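Local coordinates for hypothetical protein Atu1826 (Agrobacterium tumefaciens, PDB 2I3D) that is of unknown function but has the alpha/beta-hydrolase fold and is probably a hydrolase, perhaps related to serine peptidases of the S15 family, at residues V68-Y73 / E220-C225; S123-G128 / D227-R232. One frame throughout, in Å; residues are numbered along the deposited sequence.

Contact 1: V68-Y73 / E220-C225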
loop_
_atom_site.group_PDB
_atom_site.type_symbol
_atom_site.label_atom_id
_atom_site.label_comp_id
_atom_site.label_asym_id
_atom_site.label_seq_id
_atom_site.Cartn_x
_atom_site.Cartn_y
_atom_site.Cartn_z
ATOM N N VAL B 68 2.618 4.976 4.642
ATOM C CA VAL B 68 2.239 5.258 6.032
ATOM C C VAL B 68 3.203 4.577 7.035
ATOM O O VAL B 68 3.723 5.211 7.987
ATOM C CB VAL B 68 0.773 4.872 6.295
ATOM C CG1 VAL B 68 0.476 5.090 7.786
ATOM C CG2 VAL B 68 -0.208 5.707 5.369
ATOM N N TYR B 69 3.456 3.281 6.816
ATOM C CA TYR B 69 4.421 2.524 7.636
ATOM C C TYR B 69 5.819 3.152 7.613
ATOM O O TYR B 69 6.413 3.372 8.660
ATOM C CB TYR B 69 4.486 1.045 7.197
ATOM C CG TYR B 69 5.520 0.348 8.027
ATOM C CD1 TYR B 69 5.233 -0.010 9.350
ATOM C CD2 TYR B 69 6.812 0.157 7.556
ATOM C CE1 TYR B 69 6.185 -0.582 10.135
ATOM C CE2 TYR B 69 7.788 -0.431 8.364
ATOM C CZ TYR B 69 7.451 -0.793 9.647
ATOM O OH TYR B 69 8.374 -1.362 10.484
ATOM N N GLN B 70 6.327 3.445 6.406
ATOM C CA GLN B 70 7.649 4.075 6.304
ATOM C C GLN B 70 7.721 5.440 6.994
ATOM O O GLN B 70 8.737 5.755 7.611
ATOM C CB GLN B 70 8.048 4.207 4.849
ATOM C CG GLN B 70 8.315 2.822 4.212
ATOM C CD GLN B 70 9.552 2.188 4.741
ATOM O OE1 GLN B 70 10.589 2.873 4.966
ATOM N NE2 GLN B 70 9.469 0.888 5.020
ATOM N N LEU B 71 6.661 6.246 6.917
ATOM C CA LEU B 71 6.673 7.502 7.647
ATOM C C LEU B 71 6.748 7.222 9.148
ATOM O O LEU B 71 7.520 7.852 9.869
ATOM C CB LEU B 71 5.421 8.340 7.337
ATOM C CG LEU B 71 5.392 8.984 5.929
ATOM C CD1 LEU B 71 3.982 9.398 5.515
ATOM C CD2 LEU B 71 6.384 10.218 5.877
ATOM N N PHE B 72 5.888 6.305 9.618
ATOM C CA PHE B 72 5.951 5.881 11.011
ATOM C C PHE B 72 7.391 5.485 11.402
ATOM O O PHE B 72 7.940 5.965 12.418
ATOM C CB PHE B 72 4.988 4.721 11.200
ATOM C CG PHE B 72 4.960 4.165 12.591
ATOM C CD1 PHE B 72 3.931 4.520 13.472
ATOM C CD2 PHE B 72 5.924 3.228 13.005
ATOM C CE1 PHE B 72 3.866 3.959 14.767
ATOM C CE2 PHE B 72 5.876 2.656 14.283
ATOM C CZ PHE B 72 4.843 3.027 15.179
ATOM N N TYR B 73 8.006 4.610 10.601
ATOM C CA TYR B 73 9.345 4.125 10.915
ATOM C C TYR B 73 10.401 5.254 10.927
ATOM O O TYR B 73 11.283 5.259 11.785
ATOM C CB TYR B 73 9.726 3.052 9.903
ATOM C CG TYR B 73 10.987 2.305 10.231
ATOM C CD1 TYR B 73 11.052 1.436 11.326
ATOM C CD2 TYR B 73 12.109 2.458 9.438
ATOM C CE1 TYR B 73 12.237 0.739 11.620
ATOM C CE2 TYR B 73 13.292 1.777 9.723
ATOM C CZ TYR B 73 13.341 0.937 10.810
ATOM O OH TYR B 73 14.534 0.279 11.022
ATOM N N GLU B 220 12.598 6.948 -3.215
ATOM C CA GLU B 220 12.955 8.329 -3.507
ATOM C C GLU B 220 12.172 9.263 -2.556
ATOM O O GLU B 220 12.733 10.197 -1.931
ATOM C CB GLU B 220 12.680 8.693 -4.972
ATOM C CG GLU B 220 13.080 10.131 -5.258
ATOM C CD GLU B 220 13.089 10.510 -6.749
ATOM O OE1 GLU B 220 12.884 9.619 -7.623
ATOM O OE2 GLU B 220 13.367 11.707 -7.028
ATOM N N LEU B 221 10.865 9.000 -2.484
ATOM C CA LEU B 221 9.988 9.757 -1.554
ATOM C C LEU B 221 10.533 9.710 -0.121
ATOM O O LEU B 221 10.676 10.738 0.541
ATOM C CB LEU B 221 8.571 9.156 -1.584
ATOM C CG LEU B 221 7.608 9.657 -0.506
ATOM C CD1 LEU B 221 7.302 11.156 -0.665
ATOM C CD2 LEU B 221 6.316 8.771 -0.516
HETATM N N MSE B 222 10.847 8.514 0.371
HETATM C CA MSE B 222 11.210 8.372 1.775
HETATM C C MSE B 222 12.583 9.012 2.059
HETATM O O MSE B 222 12.808 9.548 3.147
HETATM C CB MSE B 222 11.168 6.905 2.204
HETATM C CG MSE B 222 9.744 6.319 2.239
HETATM SE SE MSE B 222 8.434 7.531 3.148
HETATM C CE MSE B 222 9.367 7.678 4.719
ATOM N N GLY B 223 13.493 8.967 1.087
ATOM C CA GLY B 223 14.774 9.690 1.189
ATOM C C GLY B 223 14.591 11.180 1.358
ATOM O O GLY B 223 15.277 11.822 2.147
ATOM N N GLU B 224 13.647 11.737 0.614
ATOM C CA GLU B 224 13.355 13.178 0.718
ATOM C C GLU B 224 12.725 13.494 2.066
ATOM O O GLU B 224 13.104 14.488 2.694
ATOM C CB GLU B 224 12.429 13.617 -0.409
ATOM C CG GLU B 224 13.085 13.534 -1.827
ATOM C CD GLU B 224 14.051 14.670 -2.149
ATOM O OE1 GLU B 224 14.268 15.585 -1.326
ATOM O OE2 GLU B 224 14.566 14.649 -3.286
ATOM N N CYS B 225 11.787 12.649 2.516
ATOM C CA CYS B 225 11.210 12.827 3.876
ATOM C C CYS B 225 12.291 12.735 4.990
ATOM O O CYS B 225 12.318 13.550 5.898
ATOM C CB CYS B 225 10.109 11.793 4.118
ATOM S SG CYS B 225 8.684 12.089 3.029
#

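Contact 2: S123-G128 / D227-R232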
loop_
_atom_site.group_PDB
_atom_site.type_symbol
_atom_site.label_atom_id
_atom_site.label_comp_id
_atom_site.label_asym_id
_atom_site.label_seq_id
_atom_site.Cartn_x
_atom_site.Cartn_y
_atom_site.Cartn_z
ATOM N N SER B 123 6.011 18.983 22.146
ATOM C CA SER B 123 5.900 19.206 20.697
ATOM C C SER B 123 5.499 17.988 19.911
ATOM O O SER B 123 5.630 16.841 20.352
ATOM C CB SER B 123 7.183 19.775 20.109
ATOM O OG SER B 123 8.155 18.789 20.099
ATOM N N CYS B 124 4.990 18.277 18.722
ATOM C CA CYS B 124 4.370 17.239 17.939
ATOM C C CYS B 124 4.613 17.517 16.446
ATOM O O CYS B 124 4.737 18.673 16.030
ATOM C CB CYS B 124 2.874 17.132 18.292
ATOM S SG CYS B 124 1.880 16.065 17.184
ATOM N N TRP B 125 4.727 16.434 15.676
ATOM C CA TRP B 125 4.664 16.507 14.209
ATOM C C TRP B 125 3.497 15.698 13.715
ATOM O O TRP B 125 3.159 14.689 14.316
ATOM C CB TRP B 125 5.912 15.907 13.573
ATOM C CG TRP B 125 7.119 16.850 13.531
ATOM C CD1 TRP B 125 7.791 17.396 14.586
ATOM C CD2 TRP B 125 7.805 17.273 12.352
ATOM N NE1 TRP B 125 8.872 18.151 14.139
ATOM C CE2 TRP B 125 8.910 18.081 12.771
ATOM C CE3 TRP B 125 7.626 17.008 10.990
ATOM C CZ2 TRP B 125 9.795 18.650 11.868
ATOM C CZ3 TRP B 125 8.506 17.582 10.074
ATOM C CH2 TRP B 125 9.570 18.400 10.519
ATOM N N VAL B 126 2.939 16.103 12.584
ATOM C CA VAL B 126 1.920 15.283 11.926
ATOM C C VAL B 126 2.422 14.976 10.526
ATOM O O VAL B 126 2.996 15.846 9.853
ATOM C CB VAL B 126 0.525 15.993 11.896
ATOM C CG1 VAL B 126 0.602 17.302 11.135
ATOM C CG2 VAL B 126 -0.583 15.067 11.346
ATOM N N ALA B 127 2.240 13.741 10.092
ATOM C CA ALA B 127 2.608 13.388 8.719
ATOM C C ALA B 127 1.401 12.689 8.133
ATOM O O ALA B 127 0.886 11.743 8.758
ATOM C CB ALA B 127 3.818 12.471 8.710
ATOM N N GLY B 128 0.922 13.142 6.978
ATOM C CA GLY B 128 -0.282 12.565 6.372
ATOM C C GLY B 128 -0.090 12.296 4.885
ATOM O O GLY B 128 0.617 13.038 4.223
ATOM N N ASP B 227 15.620 13.272 4.701
ATOM C CA ASP B 227 16.502 14.442 4.586
ATOM C C ASP B 227 15.824 15.654 5.181
ATOM O O ASP B 227 16.454 16.427 5.898
ATOM C CB ASP B 227 16.871 14.734 3.130
ATOM C CG ASP B 227 17.723 13.646 2.493
ATOM O OD1 ASP B 227 18.234 12.755 3.207
ATOM O OD2 ASP B 227 17.883 13.688 1.264
ATOM N N TYR B 228 14.528 15.802 4.927
ATOM C CA TYR B 228 13.820 16.982 5.435
ATOM C C TYR B 228 13.805 16.946 6.991
ATOM O O TYR B 228 14.063 17.937 7.676
ATOM C CB TYR B 228 12.383 17.031 4.899
ATOM C CG TYR B 228 11.667 18.255 5.408
ATOM C CD1 TYR B 228 12.030 19.538 4.927
ATOM C CD2 TYR B 228 10.694 18.143 6.414
ATOM C CE1 TYR B 228 11.394 20.679 5.396
ATOM C CE2 TYR B 228 10.057 19.259 6.932
ATOM C CZ TYR B 228 10.419 20.532 6.437
ATOM O OH TYR B 228 9.792 21.630 6.967
ATOM N N LEU B 229 13.462 15.803 7.553
ATOM C CA LEU B 229 13.346 15.726 9.016
ATOM C C LEU B 229 14.726 15.928 9.649
ATOM O O LEU B 229 14.862 16.632 10.657
ATOM C CB LEU B 229 12.734 14.376 9.403
ATOM C CG LEU B 229 12.573 14.157 10.908
ATOM C CD1 LEU B 229 11.640 15.214 11.458
ATOM C CD2 LEU B 229 12.010 12.732 11.135
ATOM N N ASP B 230 15.750 15.340 9.039
ATOM C CA ASP B 230 17.117 15.498 9.536
ATOM C C ASP B 230 17.566 16.942 9.520
ATOM O O ASP B 230 18.139 17.442 10.520
ATOM C CB ASP B 230 18.073 14.584 8.759
ATOM C CG ASP B 230 17.974 13.138 9.234
ATOM O OD1 ASP B 230 17.398 12.890 10.344
ATOM O OD2 ASP B 230 18.449 12.245 8.515
ATOM N N ARG B 231 17.274 17.631 8.416
ATOM C CA ARG B 231 17.600 19.057 8.374
ATOM C C ARG B 231 16.822 19.856 9.420
ATOM O O ARG B 231 17.400 20.698 10.138
ATOM C CB ARG B 231 17.443 19.614 6.960
ATOM C CG ARG B 231 18.567 19.097 6.057
ATOM C CD ARG B 231 18.410 19.547 4.598
ATOM N NE ARG B 231 18.726 20.967 4.387
ATOM C CZ ARG B 231 18.532 21.584 3.230
ATOM N NH1 ARG B 231 18.068 20.885 2.153
ATOM N NH2 ARG B 231 18.871 22.880 3.121
ATOM N N ARG B 232 15.525 19.565 9.562
ATOM C CA ARG B 232 14.710 20.298 10.556
ATOM C C ARG B 232 15.242 19.999 11.953
ATOM O O ARG B 232 15.312 20.913 12.768
ATOM C CB ARG B 232 13.222 19.890 10.420
ATOM C CG ARG B 232 12.504 20.512 9.208
ATOM C CD ARG B 232 12.147 21.981 9.447
ATOM N NE ARG B 232 11.418 22.221 10.712
ATOM C CZ ARG B 232 10.076 22.247 10.833
ATOM N NH1 ARG B 232 9.277 21.979 9.794
ATOM N NH2 ARG B 232 9.524 22.500 12.010
#

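Contact 1: V68-Y73 / E220-C225
Met222, deposited as selenomethionine, lays the end of its side chain against the backbone and CB of Gln70, joining helices 66-77 and 218-233 on one side of the alpha/beta-hydrolase sheet. Its methyl CE lies 3.5 Å from the carbonyl O of Gln70, and SE lies 3.8 Å from Gln70 CB. The Met222 chain bends at both chi2 (-46°) and chi3 (-55°), which folds CE into the gap between the two helices. Leu71 meets the same methyl from the next position: its CD2 is 4.1 Å from Met222 CE, the two side chains crossing at about a right angle. That same branch of Leu71 touches Cys225, one turn on from Met222, with CD2 4.1 Å from SG. No hydrogen bond links the segments, and the contact is one of van der Waals packing.

The axes of segments 68-73 and 220-225 approach to 10.7 Å, with a crossing angle of -28°, and Gln70 and Met222 form the nearest CA pair. Beneath them, Leu71 rests on Met150 and Ile152, Cys225 on Met150 and Leu172, so the sheet floors the buried side. Gly216 of the second subunit also packs on Gln70 and Tyr69. Within the helix the Gln70 side chain bends at chi2, and its amide NE2 lies at the edge of the Tyr69 ring, in the ring plane.

Contact 2: S123-G128 / D227-R232
Trp125, near the start of strand 124-128, reaches across to helix 218-233 and meets Tyr228, Leu229 and Arg232 with the six-membered part of its indole. Cys124 just before it pairs through its backbone with Glu147 of the adjacent strand, and Trp125 itself bonds to Ile49 and Ile51 of the strand on its other side. Its CG stands beside the backbone N (chi1 -81°), and the ring extends toward the helix. Leu229 sets CD1 over one face, 3.9 Å from the centroid of the six-membered ring and 13° off its normal, a CH-pi contact. Tyr228 comes in at the indole edge instead, its CE2 3.7 Å from Trp125 CH2. Arg232 curls round the same end of the ring: bent at chi2 and chi3, it brings one face of its guanidinium over Trp125 CZ2, with the two planes 36° apart. Arg232 NH1 donates to Tyr228 OH at 2.9 Å, the hydroxyl lying in the guanidinium plane, and Arg232 NH2 bonds to Glu147 O; these two bonds help fix the rotation of the group.

Farther along, Val126 pairs through its backbone with Gly148, and Ala127 packs on Phe75 and Ile52. Gly128 then leads into what is probably the nucleophile elbow (GxSxG), so the strand and the C-terminal helix packed against it belong to the core of an alpha/beta-hydrolase fold.

Overall arrangement
Both contacts draw on helix 218-233, which gives 220-225 to contact 1 and 227-232 to contact 2; their centres lie about 11 Å apart. Through them one helix meets a helical neighbour near its start and a central strand of the sheet near its end. Helix 66-77 serves both, since Leu74 and Phe75 pack on Leu229, and Met150 lies under Leu71, Cys225 and Leu229 alike. Strand 124-129, to which segment 123-128 belongs, runs into the probable nucleophile elbow. Ser130 on that elbow, with His212 and Asp179, is arranged consistently with a Ser-His-Asp catalytic triad, and Leu71 of contact 1 lies near the elbow without touching it. A bound magnesium ion lies about 10 Å from the side chain of Arg232 in contact 2.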